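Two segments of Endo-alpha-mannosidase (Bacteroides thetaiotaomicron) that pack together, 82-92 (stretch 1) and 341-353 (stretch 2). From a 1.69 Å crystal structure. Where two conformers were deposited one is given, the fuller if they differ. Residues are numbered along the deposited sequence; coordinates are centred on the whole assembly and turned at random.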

# COMPACT_ATOMS: atom_id res chain seq x y z
N LEU A 82 10.61 4.93 22.06
CA LEU A 82 10.65 4.53 23.48
C LEU A 82 9.71 5.38 24.34
O LEU A 82 9.30 6.48 23.94
CB LEU A 82 12.09 4.59 24.02
CG LEU A 82 13.18 3.90 23.17
CD1 LEU A 82 14.58 4.28 23.64
CD2 LEU A 82 13.02 2.39 23.12
N ASN A 83 9.34 4.87 25.51
CA ASN A 83 8.43 5.57 26.44
C ASN A 83 7.11 5.96 25.79
O ASN A 83 6.58 7.03 26.07
CB ASN A 83 9.10 6.81 27.06
CG ASN A 83 10.45 6.50 27.65
OD1 ASN A 83 10.54 5.76 28.63
ND2 ASN A 83 11.51 7.03 27.05
N ASP A 84 6.60 5.09 24.91
CA ASP A 84 5.34 5.29 24.19
C ASP A 84 5.36 6.52 23.26
O ASP A 84 4.31 7.01 22.86
CB ASP A 84 4.13 5.34 25.15
CG ASP A 84 4.00 4.07 26.03
OD1 ASP A 84 4.63 3.04 25.73
OD2 ASP A 84 3.27 4.13 27.04
N ASP A 85 6.56 6.98 22.92
CA ASP A 85 6.76 8.17 22.06
C ASP A 85 7.15 7.63 20.69
O ASP A 85 8.32 7.36 20.43
CB ASP A 85 7.87 9.04 22.65
CG ASP A 85 8.11 10.35 21.87
OD1 ASP A 85 7.29 10.74 21.01
OD2 ASP A 85 9.14 11.01 22.16
N ILE A 86 6.15 7.45 19.83
CA ILE A 86 6.34 6.68 18.60
C ILE A 86 6.03 7.50 17.33
O ILE A 86 5.28 8.48 17.37
CB ILE A 86 5.55 5.34 18.61
CG1 ILE A 86 4.04 5.57 18.61
CG2 ILE A 86 5.99 4.45 19.82
CD1 ILE A 86 3.24 4.28 18.30
N ALA A 87 6.60 7.06 16.21
CA ALA A 87 6.63 7.86 14.98
C ALA A 87 5.35 7.81 14.14
O ALA A 87 5.37 7.44 12.94
CB ALA A 87 7.83 7.45 14.14
N CYS A 88 4.25 8.20 14.76
CA CYS A 88 2.94 8.24 14.12
C CYS A 88 1.99 9.10 14.94
O CYS A 88 2.21 9.29 16.15
CB CYS A 88 2.37 6.83 13.90
SG CYS A 88 2.73 5.67 15.22
N ASN A 89 0.96 9.63 14.29
CA ASN A 89 0.01 10.51 14.96
C ASN A 89 -1.13 9.75 15.66
O ASN A 89 -1.84 10.33 16.48
CB ASN A 89 -0.58 11.52 13.99
CG ASN A 89 0.40 12.61 13.61
OD1 ASN A 89 0.27 13.78 14.05
ND2 ASN A 89 1.41 12.26 12.83
N PHE A 90 -1.33 8.50 15.26
CA PHE A 90 -2.27 7.59 15.94
C PHE A 90 -1.44 6.54 16.68
O PHE A 90 -0.24 6.42 16.46
CB PHE A 90 -3.16 6.89 14.91
CG PHE A 90 -4.16 7.80 14.22
CD1 PHE A 90 -3.81 8.54 13.09
CD2 PHE A 90 -5.48 7.88 14.68
CE1 PHE A 90 -4.75 9.36 12.43
CE2 PHE A 90 -6.42 8.69 14.05
CZ PHE A 90 -6.06 9.45 12.91
N TYR A 91 -2.08 5.75 17.56
CA TYR A 91 -1.36 4.76 18.33
C TYR A 91 -2.01 3.39 18.11
O TYR A 91 -3.22 3.25 18.30
CB TYR A 91 -1.38 5.13 19.83
CG TYR A 91 -0.39 4.33 20.63
CD1 TYR A 91 -0.71 3.06 21.10
CD2 TYR A 91 0.89 4.83 20.89
CE1 TYR A 91 0.22 2.31 21.81
CE2 TYR A 91 1.82 4.09 21.59
CZ TYR A 91 1.47 2.83 22.05
OH TYR A 91 2.39 2.08 22.75
N PRO A 92 -1.22 2.37 17.72
CA PRO A 92 -1.84 1.08 17.41
C PRO A 92 -2.44 0.33 18.61
O PRO A 92 -1.85 0.31 19.70
CB PRO A 92 -0.68 0.24 16.88
CG PRO A 92 0.33 1.25 16.36
CD PRO A 92 0.23 2.36 17.41
N SER A 341 -7.05 5.16 21.98
CA SER A 341 -6.70 6.38 22.68
C SER A 341 -5.41 6.16 23.47
O SER A 341 -5.20 5.08 24.05
CB SER A 341 -7.83 6.81 23.61
OG SER A 341 -8.27 5.73 24.41
N LYS A 342 -4.53 7.16 23.46
CA LYS A 342 -3.23 7.06 24.11
C LYS A 342 -2.64 8.45 24.30
O LYS A 342 -2.77 9.31 23.42
CB LYS A 342 -2.26 6.21 23.27
CG LYS A 342 -0.94 5.84 23.95
CD LYS A 342 -1.15 4.91 25.14
CE LYS A 342 0.06 4.02 25.38
NZ LYS A 342 -0.27 2.89 26.29
N LYS A 343 -2.02 8.65 25.47
CA LYS A 343 -1.20 9.81 25.78
C LYS A 343 0.11 9.31 26.39
O LYS A 343 0.14 8.29 27.09
CB LYS A 343 -1.92 10.73 26.78
N CYS A 344 1.21 10.00 26.11
CA CYS A 344 2.45 9.81 26.86
C CYS A 344 2.96 11.20 27.20
O CYS A 344 2.35 12.19 26.80
CB CYS A 344 3.47 9.03 26.04
SG CYS A 344 4.05 9.86 24.56
N ASP A 345 4.07 11.28 27.94
CA ASP A 345 4.66 12.56 28.32
C ASP A 345 4.94 13.43 27.10
O ASP A 345 4.70 14.65 27.11
CB ASP A 345 5.96 12.35 29.11
CG ASP A 345 5.71 11.76 30.49
OD1 ASP A 345 4.61 11.97 31.04
OD2 ASP A 345 6.63 11.09 31.03
N ALA A 346 5.39 12.78 26.03
CA ALA A 346 5.84 13.48 24.83
C ALA A 346 4.74 13.87 23.85
O ALA A 346 4.91 14.82 23.09
CB ALA A 346 6.91 12.65 24.13
N PHE A 347 3.61 13.17 23.88
CA PHE A 347 2.59 13.33 22.83
C PHE A 347 1.23 12.76 23.22
O PHE A 347 1.15 11.73 23.88
CB PHE A 347 3.05 12.59 21.56
CG PHE A 347 2.35 13.04 20.30
CD1 PHE A 347 2.67 14.25 19.71
CD2 PHE A 347 1.42 12.21 19.67
CE1 PHE A 347 2.04 14.67 18.53
CE2 PHE A 347 0.77 12.62 18.49
CZ PHE A 347 1.09 13.85 17.92
N GLU A 348 0.17 13.44 22.79
CA GLU A 348 -1.18 12.87 22.85
C GLU A 348 -1.65 12.50 21.46
O GLU A 348 -1.79 13.35 20.58
CB GLU A 348 -2.19 13.80 23.51
CG GLU A 348 -3.59 13.16 23.56
CD GLU A 348 -4.49 13.73 24.64
OE1 GLU A 348 -4.41 14.94 24.90
OE2 GLU A 348 -5.29 12.96 25.21
N TYR A 349 -1.91 11.21 21.27
CA TYR A 349 -2.22 10.69 19.94
C TYR A 349 -3.64 11.00 19.52
O TYR A 349 -4.55 11.14 20.37
CB TYR A 349 -1.89 9.17 19.87
CG TYR A 349 -0.41 8.90 20.10
CD1 TYR A 349 0.09 8.73 21.40
CD2 TYR A 349 0.49 8.86 19.03
CE1 TYR A 349 1.45 8.48 21.62
CE2 TYR A 349 1.85 8.63 19.25
CZ TYR A 349 2.33 8.46 20.54
OH TYR A 349 3.67 8.24 20.75
N LEU A 350 -3.83 11.18 18.21
CA LEU A 350 -5.16 11.17 17.63
C LEU A 350 -5.71 9.76 17.80
O LEU A 350 -4.95 8.83 18.05
CB LEU A 350 -5.10 11.51 16.14
CG LEU A 350 -4.59 12.91 15.77
CD1 LEU A 350 -4.54 13.04 14.26
CD2 LEU A 350 -5.50 13.99 16.37
N ASP A 351 -7.02 9.62 17.65
CA ASP A 351 -7.67 8.30 17.74
C ASP A 351 -8.98 8.31 16.97
O ASP A 351 -9.29 9.29 16.28
CB ASP A 351 -7.89 7.89 19.21
CG ASP A 351 -8.73 8.90 19.99
OD1 ASP A 351 -9.72 9.43 19.44
OD2 ASP A 351 -8.40 9.17 21.17
N TYR A 352 -9.76 7.23 17.06
CA TYR A 352 -10.99 7.13 16.28
C TYR A 352 -12.26 7.50 17.06
O TYR A 352 -13.36 7.39 16.51
CB TYR A 352 -11.18 5.72 15.69
CG TYR A 352 -10.03 5.17 14.86
CD1 TYR A 352 -9.13 6.02 14.22
CD2 TYR A 352 -9.87 3.79 14.70
CE1 TYR A 352 -8.08 5.51 13.46
CE2 TYR A 352 -8.83 3.26 13.93
CZ TYR A 352 -7.94 4.13 13.31
OH TYR A 352 -6.90 3.62 12.56
N LYS A 353 -12.11 7.93 18.31
CA LYS A 353 -13.29 8.27 19.13
C LYS A 353 -14.16 9.29 18.39
O LYS A 353 -13.62 10.18 17.74
CB LYS A 353 -12.88 8.82 20.49
CG LYS A 353 -11.96 7.93 21.33
CD LYS A 353 -12.62 6.64 21.73
CE LYS A 353 -11.70 5.86 22.67
NZ LYS A 353 -11.84 4.43 22.47
O HOH W 1 7.04 9.89 26.20
O HOH W 2 5.42 8.56 28.76
O HOH W 3 -4.84 6.21 18.15

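Two segments whose touching residues are at least 251 apart in sequence bury 737 Å² between them, and Y349 is the centre of the contact. Its side chain points toward stretch 1 and is buried, and its hydroxyl uses both of its hydrogen-bonding capacities there. As donor, Y349 OH gives its proton to D84 O at a short 2.5 Å; as acceptor, it receives the amide of I86 N at 2.8 Å, with a nearly straight angle of 165°. A tyrosine suits this place because its rigid ring carries a group that can donate to one backbone carbonyl and accept from a nearby amide. D84 and I86 are separated by one residue, so the hydroxyl sits against the backbone at D85, whose CA lies 3.4 Å from Y349 OH.

D85 is the last residue of a type I' turn that starts at L82, closed by D85 N donating to L82 O at 3.0 Å. N83 and D84 both adopt positive phi at its centre, a conformation that asparagine and aspartate tolerate better than most residues. The turn also presents N83 O to two waters that lead to stretch 2. Water 1 donates to N83 O (2.9 Å) and accepts weakly from A346 N (3.3 Å); water 2 donates weakly to N83 O (3.3 Å) and accepts from D345 N (3.1 Å). Water thus takes up the amide of D345 and, more weakly, that of A346, beside direct packing of C344 and A346 on the turn.

The opposing loop is braced internally. C344 N donates to F347 O at 2.8 Å, with a weak return bond from F347 N to C344 O at 3.3 Å, and Y349 N donates to K342 O at 3.0 Å. K342 and Y349, joined by that bond, both have CA-to-CB bonds directed toward stretch 1, and both touch Y91.

Y91 points toward stretch 2 and directs its ring edge at the face of Y349, with centroids 5.2 Å apart and planes at 65°. One face of the Y91 ring is covered by K342, whose CG stands 3.8 Å from the ring centroid. A long lysine chain serves two purposes here: its methylenes pack on the aromatic ring, while its end reaches D84, where K342 NZ and D84 OD2 form a long salt bridge of 3.8 Å.

Farther along, L350 N donates to N89 O at 2.8 Å, directly joining the two backbones. The next pair is bridged by solvent: water 3 accepts from Y91 N at 2.9 Å and lies 2.6 Å from L350 O, to which it can donate. Around these polar links F90 supplies apolar cover. Its CA-to-CB bond points away overall, but the ring end comes nearer to stretch 2, and L350 CB sits over one face, 3.9 Å from the centroid. F90 CE2 also meets Y352 CE1 at 3.6 Å, an oblique aromatic contact. The ring is buried against carbon of L350 and Y352, with D351 O at its edge, 3.7 Å from F90 CE2, while Y352 OH is satisfied elsewhere in the structure.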